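Side-chain contacts in NAD-dependent aldehyde dehydrogenase (Burkholderia multivorans, PDB 5UJU), which probably oxidises aldehydes to carboxylic acids with NAD as cofactor, possibly including glutamate gamma-semialdehyde, as a member of the aldehyde dehydrogenase family: residues 118-123 with 173-178; 334-339 with 377-382. One frame throughout, in Å; residues are numbered along the deposited sequence. Where two conformers were deposited one is given.

Contact 1: 118-123 with 173-178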
loop_
_atom_site.group_PDB
_atom_site.type_symbol
_atom_site.label_atom_id
_atom_site.label_comp_id
_atom_site.label_asym_id
_atom_site.label_seq_id
_atom_site.Cartn_x
_atom_site.Cartn_y
_atom_site.Cartn_z
ATOM N N ALA A 118 -15.787 -15.114 7.627
ATOM C CA ALA A 118 -16.982 -14.813 6.844
ATOM C C ALA A 118 -16.636 -14.106 5.536
ATOM O O ALA A 118 -17.216 -14.411 4.484
ATOM C CB ALA A 118 -17.920 -13.940 7.657
ATOM N N TRP A 119 -15.724 -13.135 5.582
ATOM C CA TRP A 119 -15.387 -12.411 4.352
ATOM C C TRP A 119 -14.826 -13.359 3.309
ATOM O O TRP A 119 -15.228 -13.322 2.138
ATOM C CB TRP A 119 -14.392 -11.284 4.627
ATOM C CG TRP A 119 -14.740 -10.421 5.777
ATOM C CD1 TRP A 119 -15.991 -10.169 6.285
ATOM C CD2 TRP A 119 -13.818 -9.712 6.603
ATOM N NE1 TRP A 119 -15.898 -9.329 7.373
ATOM C CE2 TRP A 119 -14.572 -9.039 7.592
ATOM C CE3 TRP A 119 -12.423 -9.568 6.597
ATOM C CZ2 TRP A 119 -13.974 -8.250 8.571
ATOM C CZ3 TRP A 119 -11.830 -8.774 7.573
ATOM C CH2 TRP A 119 -12.605 -8.125 8.539
ATOM N N ILE A 120 -13.912 -14.236 3.729
ATOM C CA ILE A 120 -13.293 -15.187 2.804
ATOM C C ILE A 120 -14.303 -16.248 2.382
ATOM O O ILE A 120 -14.435 -16.571 1.197
ATOM C CB ILE A 120 -12.041 -15.823 3.450
ATOM C CG1 ILE A 120 -11.020 -14.755 3.908
ATOM C CG2 ILE A 120 -11.398 -16.849 2.513
ATOM C CD1 ILE A 120 -10.440 -13.918 2.818
ATOM N N GLY A 121 -15.039 -16.806 3.349
ATOM C CA GLY A 121 -15.984 -17.857 3.009
ATOM C C GLY A 121 -17.055 -17.382 2.048
ATOM O O GLY A 121 -17.346 -18.039 1.041
ATOM N N VAL A 122 -17.647 -16.218 2.334
ATOM C CA VAL A 122 -18.661 -15.675 1.436
ATOM C C VAL A 122 -18.055 -15.411 0.055
ATOM O O VAL A 122 -18.669 -15.701 -0.982
ATOM C CB VAL A 122 -19.288 -14.408 2.049
ATOM C CG1 VAL A 122 -20.008 -13.571 0.991
ATOM C CG2 VAL A 122 -20.255 -14.777 3.194
ATOM N N SER A 123 -16.848 -14.853 0.017
ATOM C CA SER A 123 -16.197 -14.610 -1.274
ATOM C C SER A 123 -16.012 -15.906 -2.058
ATOM O O SER A 123 -16.288 -15.959 -3.263
ATOM C CB SER A 123 -14.862 -13.898 -1.075
ATOM O OG SER A 123 -15.082 -12.566 -0.644
ATOM N N ASP A 173 -3.876 -14.405 2.870
ATOM C CA ASP A 173 -2.465 -14.568 3.212
ATOM C C ASP A 173 -2.001 -13.514 4.222
ATOM O O ASP A 173 -1.220 -13.815 5.128
ATOM C CB ASP A 173 -1.625 -14.494 1.938
ATOM C CG ASP A 173 -0.224 -15.064 2.116
ATOM O OD1 ASP A 173 -0.018 -15.941 2.978
ATOM O OD2 ASP A 173 0.671 -14.632 1.370
ATOM N N GLN A 174 -2.471 -12.269 4.079
ATOM C CA GLN A 174 -2.181 -11.218 5.054
ATOM C C GLN A 174 -3.010 -11.374 6.331
ATOM O O GLN A 174 -2.499 -11.174 7.438
ATOM C CB GLN A 174 -2.459 -9.836 4.456
ATOM C CG GLN A 174 -1.613 -9.451 3.281
ATOM C CD GLN A 174 -0.148 -9.523 3.640
ATOM O OE1 GLN A 174 0.233 -9.266 4.787
ATOM N NE2 GLN A 174 0.685 -9.839 2.672
ATOM N N LEU A 175 -4.303 -11.656 6.192
ATOM C CA LEU A 175 -5.178 -11.700 7.366
ATOM C C LEU A 175 -4.764 -12.811 8.329
ATOM O O LEU A 175 -4.816 -12.636 9.551
ATOM C CB LEU A 175 -6.636 -11.869 6.933
ATOM C CG LEU A 175 -7.257 -10.720 6.130
ATOM C CD1 LEU A 175 -8.607 -11.111 5.519
ATOM C CD2 LEU A 175 -7.393 -9.467 6.985
ATOM N N ARG A 176 -4.357 -13.966 7.801
ATOM C CA ARG A 176 -4.036 -15.091 8.666
ATOM C C ARG A 176 -2.782 -14.867 9.500
ATOM O O ARG A 176 -2.553 -15.632 10.439
ATOM C CB ARG A 176 -3.878 -16.364 7.844
ATOM C CG ARG A 176 -2.624 -16.382 7.011
ATOM C CD ARG A 176 -2.669 -17.523 6.030
ATOM N NE ARG A 176 -1.467 -17.566 5.208
ATOM C CZ ARG A 176 -0.565 -18.540 5.254
ATOM N NH1 ARG A 176 -0.736 -19.565 6.079
ATOM N NH2 ARG A 176 0.494 -18.498 4.452
ATOM N N ARG A 177 -1.972 -13.850 9.196
ATOM C CA ARG A 177 -0.741 -13.573 9.928
ATOM C C ARG A 177 -0.971 -12.747 11.186
ATOM O O ARG A 177 -0.010 -12.464 11.907
ATOM C CB ARG A 177 0.261 -12.833 9.036
ATOM C CG ARG A 177 0.508 -13.465 7.683
ATOM C CD ARG A 177 1.552 -12.683 6.900
ATOM N NE ARG A 177 1.405 -12.851 5.456
ATOM C CZ ARG A 177 2.268 -12.380 4.561
ATOM N NH1 ARG A 177 3.346 -11.717 4.961
ATOM N NH2 ARG A 177 2.054 -12.569 3.268
ATOM N N ILE A 178 -2.206 -12.350 11.464
ATOM C CA ILE A 178 -2.511 -11.420 12.541
ATOM C C ILE A 178 -3.234 -12.201 13.635
ATOM O O ILE A 178 -4.346 -12.693 13.397
ATOM C CB ILE A 178 -3.362 -10.247 12.037
ATOM C CG1 ILE A 178 -2.590 -9.460 10.976
ATOM C CG2 ILE A 178 -3.797 -9.341 13.193
ATOM C CD1 ILE A 178 -3.469 -8.592 10.124
#
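Leu175 of 173-178 reaches Trp119 and Ile120 of 118-123, and its side chain carries the whole contact. The backbones stay well apart, with 9.9 Å between CA of Leu175 and CA of Ile120, their nearest pair, so the gap is bridged by side chains. CB of Leu175 points across toward helix 97-132 but stops short of it. CG comes closer, 5.3 Å from Trp119 CE3, and the isobutyl group forks there. CD1 is the extended branch, trans to CA (chi2 169°), which carries this methyl forward to its two partners. It lies 4.3 Å from Trp119 CE3, at the edge of the indole and near its plane, so the methyl abuts the rim of the six-membered ring, not a face. The same methyl stands 4.3 Å from Ile120 CD1, the end of the longer isoleucine branch. CD2, the other branch, passes farther out, 4.5 Å from Trp119 CZ3.

No hydrogen bond crosses between the segments, and the buried surface is modest, 100 Å². The indole is fixed from elsewhere: its NE1 donates to Trp111 O, and the two tryptophan rings meet with their planes at about 50°. A type I turn runs from Leu175 to Ile178. Arg176 grips Asp173 OD1 side-on with NE and NH2, while Arg177 NH2 bonds Asp173 OD2 weakly in the same salt-bridge network. Asp173 of the second subunit forms a salt bridge with Arg177, placing this part of the chain at the subunit interface. Among its neighbours the contact is a small apolar seam: Trp119 and Leu175 both rest on Ile202 of strand 191-211, Leu175 also touches Phe554 of strand 554-562, and Ile120 packs on Leu21 of helix 18-30.

Contact 2: 334-339 with 377-382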
loop_
_atom_site.group_PDB
_atom_site.type_symbol
_atom_site.label_atom_id
_atom_site.label_comp_id
_atom_site.label_asym_id
_atom_site.label_seq_id
_atom_site.Cartn_x
_atom_site.Cartn_y
_atom_site.Cartn_z
ATOM N N ALA A 334 7.526 -19.209 -37.767
ATOM C CA ALA A 334 6.877 -19.475 -36.489
ATOM C C ALA A 334 6.737 -18.202 -35.664
ATOM O O ALA A 334 5.703 -17.983 -35.021
ATOM C CB ALA A 334 7.652 -20.536 -35.708
ATOM N N ALA A 335 7.784 -17.372 -35.637
ATOM C CA ALA A 335 7.709 -16.124 -34.890
ATOM C C ALA A 335 6.661 -15.193 -35.485
ATOM O O ALA A 335 5.887 -14.572 -34.750
ATOM C CB ALA A 335 9.079 -15.450 -34.859
ATOM N N ALA A 336 6.628 -15.082 -36.818
ATOM C CA ALA A 336 5.661 -14.208 -37.473
ATOM C C ALA A 336 4.230 -14.663 -37.199
ATOM O O ALA A 336 3.346 -13.839 -36.949
ATOM C CB ALA A 336 5.931 -14.161 -38.980
ATOM N N LYS A 337 3.983 -15.973 -37.231
ATOM C CA LYS A 337 2.636 -16.463 -36.964
ATOM C C LYS A 337 2.221 -16.162 -35.528
ATOM O O LYS A 337 1.070 -15.781 -35.275
ATOM C CB LYS A 337 2.555 -17.963 -37.254
ATOM C CG LYS A 337 1.134 -18.509 -37.321
ATOM C CD LYS A 337 1.106 -20.006 -37.609
ATOM C CE LYS A 337 -0.180 -20.379 -38.354
ATOM N NZ LYS A 337 -0.757 -21.692 -37.945
ATOM N N ASN A 338 3.138 -16.335 -34.575
ATOM C CA ASN A 338 2.815 -16.048 -33.181
ATOM C C ASN A 338 2.501 -14.568 -32.996
ATOM O O ASN A 338 1.518 -14.204 -32.344
ATOM C CB ASN A 338 3.972 -16.477 -32.278
ATOM C CG ASN A 338 3.719 -16.140 -30.810
ATOM O OD1 ASN A 338 3.865 -14.987 -30.395
ATOM N ND2 ASN A 338 3.373 -17.153 -30.016
ATOM N N ILE A 339 3.331 -13.696 -33.571
ATOM C CA ILE A 339 3.046 -12.267 -33.505
ATOM C C ILE A 339 1.705 -11.964 -34.156
ATOM O O ILE A 339 0.915 -11.153 -33.648
ATOM C CB ILE A 339 4.188 -11.472 -34.166
ATOM C CG1 ILE A 339 5.433 -11.505 -33.275
ATOM C CG2 ILE A 339 3.737 -10.049 -34.495
ATOM C CD1 ILE A 339 6.673 -10.940 -33.951
ATOM N N ALA A 377 8.792 -7.695 -42.103
ATOM C CA ALA A 377 7.507 -7.006 -42.108
ATOM C C ALA A 377 6.482 -7.757 -42.945
ATOM O O ALA A 377 5.325 -7.914 -42.535
ATOM C CB ALA A 377 7.680 -5.582 -42.632
ATOM N N GLN A 378 6.887 -8.221 -44.127
ATOM C CA GLN A 378 5.969 -8.971 -44.974
ATOM C C GLN A 378 5.582 -10.288 -44.333
ATOM O O GLN A 378 4.452 -10.754 -44.501
ATOM C CB GLN A 378 6.592 -9.217 -46.355
ATOM C CG GLN A 378 6.564 -7.998 -47.244
ATOM C CD GLN A 378 5.150 -7.464 -47.411
ATOM O OE1 GLN A 378 4.194 -8.232 -47.581
ATOM N NE2 GLN A 378 5.010 -6.142 -47.361
ATOM N N ALA A 379 6.515 -10.918 -43.614
ATOM C CA ALA A 379 6.177 -12.154 -42.920
ATOM C C ALA A 379 5.069 -11.913 -41.896
ATOM O O ALA A 379 4.135 -12.712 -41.777
ATOM C CB ALA A 379 7.427 -12.741 -42.263
ATOM N N ILE A 380 5.151 -10.806 -41.163
ATOM C CA ILE A 380 4.119 -10.478 -40.189
ATOM C C ILE A 380 2.817 -10.116 -40.894
ATOM O O ILE A 380 1.751 -10.658 -40.574
ATOM C CB ILE A 380 4.602 -9.350 -39.263
ATOM C CG1 ILE A 380 5.817 -9.837 -38.459
ATOM C CG2 ILE A 380 3.440 -8.862 -38.373
ATOM C CD1 ILE A 380 6.556 -8.746 -37.736
ATOM N N ALA A 381 2.886 -9.200 -41.869
ATOM C CA ALA A 381 1.669 -8.756 -42.546
ATOM C C ALA A 381 0.961 -9.924 -43.216
ATOM O O ALA A 381 -0.265 -10.054 -43.120
ATOM C CB ALA A 381 1.995 -7.672 -43.580
ATOM N N GLY A 382 1.722 -10.799 -43.874
ATOM C CA GLY A 382 1.108 -11.914 -44.573
ATOM C C GLY A 382 0.491 -12.932 -43.633
ATOM O O GLY A 382 -0.560 -13.504 -43.929
#
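Ala336 meets Ala379 and Ile380 where helix 332-344 crosses helix 373-388, and the interactions fall into two kinds. The first is a methyl group set against main chain. CB of Ala336 lies 3.6 Å from the carbonyl oxygen O of Ala379 and 4.1 Å from the backbone N of Ile380, so this single carbon rests on the peptide group linking the two residues. The closeness shows in the backbones as well: CA of Ala336 and CA of Ile380 are 4.9 Å apart, and the axes of the two short segments approach to 8.3 Å at a signed crossing angle of -47°. At this close approach Ala336 touches through its CB methyl.

The second kind is apolar side-chain packing. The CB atoms of Ala336 and Ala379 meet methyl to methyl at 3.9 Å, while Ile380 CG1 runs past Ala336 CB at 4.4 Å. One turn farther along the first helix, Ile339 CG2 touches Ile380 CG2 at 4.1 Å. In Ile339 and Ile380 alike, CG2 is trans to the backbone N, and this common rotamer turns the short gamma branch of each toward the other, with the two side chains crossing at a slant.

Beneath the helix pair lies the parallel part of a mixed sheet: Ile339 and Ile380 both pack on Ile326 of strand 323-326 and Ile357 of strand 356-360. The order strand 323-326, helix 332-344, strand 356-360 is a beta-alpha-beta crossover, and helix 373-388 lies beside its helix. With no hydrogen bond or salt bridge between the segments, the chemistry implies a junction held by shape and by burial of mainly apolar surface, 175 Å² in all from two alanines and two isoleucines, the peptide group under Ala336 included.

From the N terminus, helix 97-132 supplies the first half of contact 1, and the chain returns to it at 173-178, closing a loop of 49 residues that is almost wholly helical. The chain then builds most of the strands of one mixed sheet before contact 2 opens on helix 332-344; this one closes after 37 intervening residues, a passage richer in strand. The two loops follow in series, neither enclosing nor crossing the other. The centres of contact 1 and contact 2 are about 47 Å apart, on opposite sides of the chain's centre. Contact 1 joins helices beside strands 191-211 and 554-562, contact 2 helices covering the other seven-stranded sheet.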